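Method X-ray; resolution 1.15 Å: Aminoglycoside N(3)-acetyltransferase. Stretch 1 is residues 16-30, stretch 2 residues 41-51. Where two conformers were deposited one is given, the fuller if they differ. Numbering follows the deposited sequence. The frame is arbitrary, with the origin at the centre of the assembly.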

# COMPACT_ATOMS: atom_id res chain seq x y z
N GLY A 16 17.33 -1.00 10.87
CA GLY A 16 16.56 -1.65 11.90
C GLY A 16 15.67 -2.77 11.42
O GLY A 16 14.92 -3.32 12.21
N VAL A 17 15.75 -3.15 10.15
CA VAL A 17 15.03 -4.34 9.71
C VAL A 17 15.69 -5.58 10.29
O VAL A 17 16.91 -5.75 10.21
CB VAL A 17 15.02 -4.41 8.19
CG1 VAL A 17 14.26 -5.66 7.75
CG2 VAL A 17 14.35 -3.19 7.58
N ARG A 18 14.90 -6.43 10.91
CA ARG A 18 15.37 -7.64 11.55
C ARG A 18 14.71 -8.86 10.95
O ARG A 18 13.59 -8.81 10.43
CB ARG A 18 15.06 -7.60 13.04
CG ARG A 18 15.78 -6.50 13.80
CD ARG A 18 17.29 -6.77 13.86
NE ARG A 18 18.06 -5.68 14.44
CZ ARG A 18 18.65 -4.71 13.75
NH1 ARG A 18 18.53 -4.66 12.44
NH2 ARG A 18 19.33 -3.78 14.38
N SER A 19 15.43 -9.98 11.01
CA SER A 19 14.86 -11.26 10.61
C SER A 19 13.54 -11.47 11.34
O SER A 19 13.44 -11.24 12.55
CB SER A 19 15.84 -12.39 10.91
OG SER A 19 17.03 -12.26 10.15
N GLY A 20 12.54 -11.88 10.59
CA GLY A 20 11.22 -12.10 11.13
C GLY A 20 10.28 -10.93 11.01
O GLY A 20 9.09 -11.07 11.31
N ASP A 21 10.76 -9.76 10.59
CA ASP A 21 9.91 -8.59 10.54
C ASP A 21 8.84 -8.73 9.46
O ASP A 21 8.99 -9.44 8.46
CB ASP A 21 10.74 -7.34 10.26
CG ASP A 21 11.47 -6.78 11.48
OD1 ASP A 21 11.32 -7.29 12.59
OD2 ASP A 21 12.19 -5.77 11.29
N MET A 22 7.78 -7.93 9.65
CA MET A 22 6.66 -7.75 8.73
C MET A 22 6.83 -6.32 8.18
O MET A 22 6.63 -5.35 8.92
CB MET A 22 5.37 -7.85 9.54
CG MET A 22 4.09 -7.36 8.86
SD MET A 22 3.39 -8.42 7.62
CE MET A 22 4.18 -7.81 6.14
N VAL A 23 7.20 -6.19 6.90
CA VAL A 23 7.58 -4.90 6.33
C VAL A 23 6.71 -4.56 5.12
O VAL A 23 6.51 -5.40 4.23
CB VAL A 23 9.07 -4.90 5.93
CG1 VAL A 23 9.46 -3.64 5.18
CG2 VAL A 23 9.92 -5.10 7.16
N MET A 24 6.24 -3.31 5.07
CA MET A 24 5.51 -2.77 3.93
C MET A 24 6.37 -1.68 3.32
O MET A 24 6.53 -0.60 3.93
CB MET A 24 4.16 -2.20 4.36
CG MET A 24 3.36 -1.64 3.21
SD MET A 24 1.66 -1.35 3.70
CE MET A 24 0.96 -1.01 2.11
N PRO A 25 6.93 -1.89 2.14
CA PRO A 25 7.80 -0.88 1.53
C PRO A 25 7.05 0.10 0.64
O PRO A 25 6.07 -0.24 -0.03
CB PRO A 25 8.78 -1.73 0.70
CG PRO A 25 7.91 -2.85 0.22
CD PRO A 25 6.95 -3.15 1.37
N HIS A 26 7.59 1.30 0.60
CA HIS A 26 7.19 2.36 -0.33
C HIS A 26 8.50 2.87 -0.90
O HIS A 26 9.34 3.36 -0.15
CB HIS A 26 6.43 3.51 0.35
CG HIS A 26 5.11 3.09 0.92
ND1 HIS A 26 4.06 2.72 0.12
CD2 HIS A 26 4.71 2.94 2.20
CE1 HIS A 26 3.04 2.38 0.89
NE2 HIS A 26 3.41 2.50 2.15
N VAL A 27 8.69 2.76 -2.20
CA VAL A 27 10.02 2.94 -2.79
C VAL A 27 10.00 3.94 -3.94
O VAL A 27 9.17 3.83 -4.85
CB VAL A 27 10.58 1.59 -3.30
CG1 VAL A 27 11.99 1.76 -3.88
CG2 VAL A 27 10.54 0.55 -2.21
N SER A 28 10.94 4.87 -3.92
CA SER A 28 11.30 5.65 -5.10
C SER A 28 12.59 5.07 -5.70
O SER A 28 13.69 5.27 -5.17
CB SER A 28 11.52 7.11 -4.72
OG SER A 28 12.14 7.80 -5.80
N LEU A 29 12.46 4.36 -6.82
CA LEU A 29 13.65 3.75 -7.42
C LEU A 29 14.62 4.79 -7.95
O LEU A 29 15.83 4.55 -7.98
CB LEU A 29 13.25 2.74 -8.49
CG LEU A 29 12.62 1.45 -7.96
CD1 LEU A 29 11.97 0.65 -9.07
CD2 LEU A 29 13.66 0.59 -7.23
N ARG A 30 14.12 5.96 -8.37
CA ARG A 30 15.01 7.04 -8.81
C ARG A 30 15.91 7.50 -7.67
O ARG A 30 17.09 7.80 -7.88
CB ARG A 30 14.17 8.21 -9.33
CG ARG A 30 14.93 9.22 -10.20
CD ARG A 30 14.02 10.23 -10.90
NE ARG A 30 12.63 9.80 -11.04
CZ ARG A 30 12.16 9.01 -12.00
NH1 ARG A 30 12.98 8.54 -12.94
NH2 ARG A 30 10.88 8.68 -12.02
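Stretch 2, residues 41-51: TLVDALIEAVG

Stretch 2 is helical from Thr41 to Val50, the last part of a helix that begins earlier in the chain, and it packs against the strand Met22 to Val27 of stretch 1. The two run nearly antiparallel: their N-to-C directions make an angle of 159°, and the axes approach to 9.7 Å, a spacing that leaves room for one layer of interlocking aliphatic side chains. The C-terminal end of the helix therefore lies beside the loop that leads into the strand, and its earlier turns lie beside the strand's far end.

The strand's alternation sets the relief. Val23, Pro25 and Val27 point their CA-to-CB bonds toward the helix, while that of Met22 points away and Met24 and His26 are out of reach. Against this row the helix sets Leu42, Leu46 and Val50, spaced four residues apart and so aligned along one side of the helix. Val27 CG1 lies 3.8 Å from Leu42 CD2. The same methyl is approached from Leu29, just beyond the strand, whose CB leaves sideways but whose end reaches in, with CD2 4.3 Å from Leu42 CD2; the tip of Leu42 is thus touched by two branched side chains. One turn on, Leu46 meets Pro25 more loosely, Pro25 CB to Leu46 CD1 being 4.4 Å. Here the long leucine suits the compact proline ring.

Val50 is the most deeply covered residue of the contact. Its CG1 faces a hollow formed by two valines, 3.8 Å from Val23 CG2 and 4.0 Å from Val17 CG1, and its CB rests 3.6 Å from Asp21 O. Beta-branched valine is broad close to the backbone, which suits a place where the chains come close: the CA atoms of Ser19 and Val50 are only 4.4 Å apart. Val17 CG1 also reaches Ala49 CB at 3.9 Å, the small methyl giving the valine a shallow seat.

The polar link comes at the helix end, where carbonyls lack partners in a next turn. A type II turn from Arg18 to Asp21, closed by Asp21 N to Arg18 O at 3.0 Å, presents Gly20 N to Val50 O in a nearly straight hydrogen bond of 2.7 Å. Ser19 CA adds a CA-H...O contact to Val50 O at 3.5 Å. Gly20 suits the turn because, at its positive phi, a CB would jam against the preceding carbonyl. Gly51, also at positive phi, leaves the helix here; a CB on it would come about 3.5 Å from Ser19 OG.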

# COMPACT_ATOMS: atom_id res chain seq x y z
N THR A 41 17.12 -6.50 -7.58
CA THR A 41 18.16 -6.48 -6.55
C THR A 41 17.60 -6.03 -5.21
O THR A 41 17.90 -6.61 -4.16
CB THR A 41 19.31 -5.57 -6.99
OG1 THR A 41 19.85 -6.08 -8.22
CG2 THR A 41 20.41 -5.50 -5.93
N LEU A 42 16.76 -4.99 -5.22
CA LEU A 42 16.17 -4.51 -3.98
C LEU A 42 15.08 -5.44 -3.48
O LEU A 42 14.96 -5.62 -2.26
CB LEU A 42 15.64 -3.10 -4.19
CG LEU A 42 14.97 -2.46 -2.98
CD1 LEU A 42 15.82 -2.43 -1.77
CD2 LEU A 42 14.57 -1.02 -3.37
N VAL A 43 14.27 -6.02 -4.36
CA VAL A 43 13.32 -7.04 -3.91
C VAL A 43 14.05 -8.18 -3.20
O VAL A 43 13.67 -8.62 -2.11
CB VAL A 43 12.49 -7.55 -5.10
CG1 VAL A 43 11.60 -8.70 -4.69
CG2 VAL A 43 11.66 -6.45 -5.69
N ASP A 44 15.12 -8.69 -3.83
CA ASP A 44 15.90 -9.77 -3.22
C ASP A 44 16.48 -9.34 -1.88
O ASP A 44 16.53 -10.12 -0.93
CB ASP A 44 17.04 -10.22 -4.14
CG ASP A 44 16.55 -10.87 -5.42
OD1 ASP A 44 15.40 -11.37 -5.47
OD2 ASP A 44 17.34 -10.92 -6.38
N ALA A 45 16.96 -8.10 -1.80
CA ALA A 45 17.52 -7.62 -0.54
C ALA A 45 16.46 -7.54 0.55
O ALA A 45 16.73 -7.90 1.70
CB ALA A 45 18.14 -6.25 -0.76
N LEU A 46 15.26 -7.06 0.22
CA LEU A 46 14.18 -7.00 1.20
C LEU A 46 13.82 -8.38 1.73
O LEU A 46 13.63 -8.58 2.93
CB LEU A 46 12.95 -6.34 0.58
CG LEU A 46 13.06 -4.87 0.17
CD1 LEU A 46 11.90 -4.46 -0.70
CD2 LEU A 46 13.13 -4.02 1.44
N ILE A 47 13.71 -9.35 0.82
CA ILE A 47 13.38 -10.71 1.20
C ILE A 47 14.47 -11.30 2.09
O ILE A 47 14.18 -11.96 3.09
CB ILE A 47 13.14 -11.54 -0.07
CG1 ILE A 47 11.88 -11.05 -0.78
CG2 ILE A 47 13.06 -13.03 0.24
CD1 ILE A 47 11.67 -11.64 -2.14
N GLU A 48 15.73 -11.04 1.75
CA GLU A 48 16.81 -11.55 2.57
C GLU A 48 16.82 -10.88 3.95
O GLU A 48 17.08 -11.53 4.97
CB GLU A 48 18.13 -11.31 1.85
CG GLU A 48 19.31 -11.85 2.61
CD GLU A 48 20.55 -11.97 1.76
OE1 GLU A 48 21.63 -11.62 2.26
OE2 GLU A 48 20.44 -12.41 0.60
N ALA A 49 16.54 -9.57 3.99
CA ALA A 49 16.57 -8.86 5.26
C ALA A 49 15.49 -9.35 6.23
O ALA A 49 15.75 -9.47 7.43
CB ALA A 49 16.45 -7.35 5.05
N VAL A 50 14.28 -9.63 5.74
CA VAL A 50 13.24 -10.13 6.63
C VAL A 50 13.40 -11.62 6.91
O VAL A 50 12.84 -12.13 7.89
CB VAL A 50 11.81 -9.79 6.17
CG1 VAL A 50 11.68 -8.26 6.03
CG2 VAL A 50 11.46 -10.52 4.91
N GLY A 51 14.18 -12.33 6.10
CA GLY A 51 14.48 -13.71 6.36
C GLY A 51 13.34 -14.65 6.06
O GLY A 51 12.23 -14.25 5.68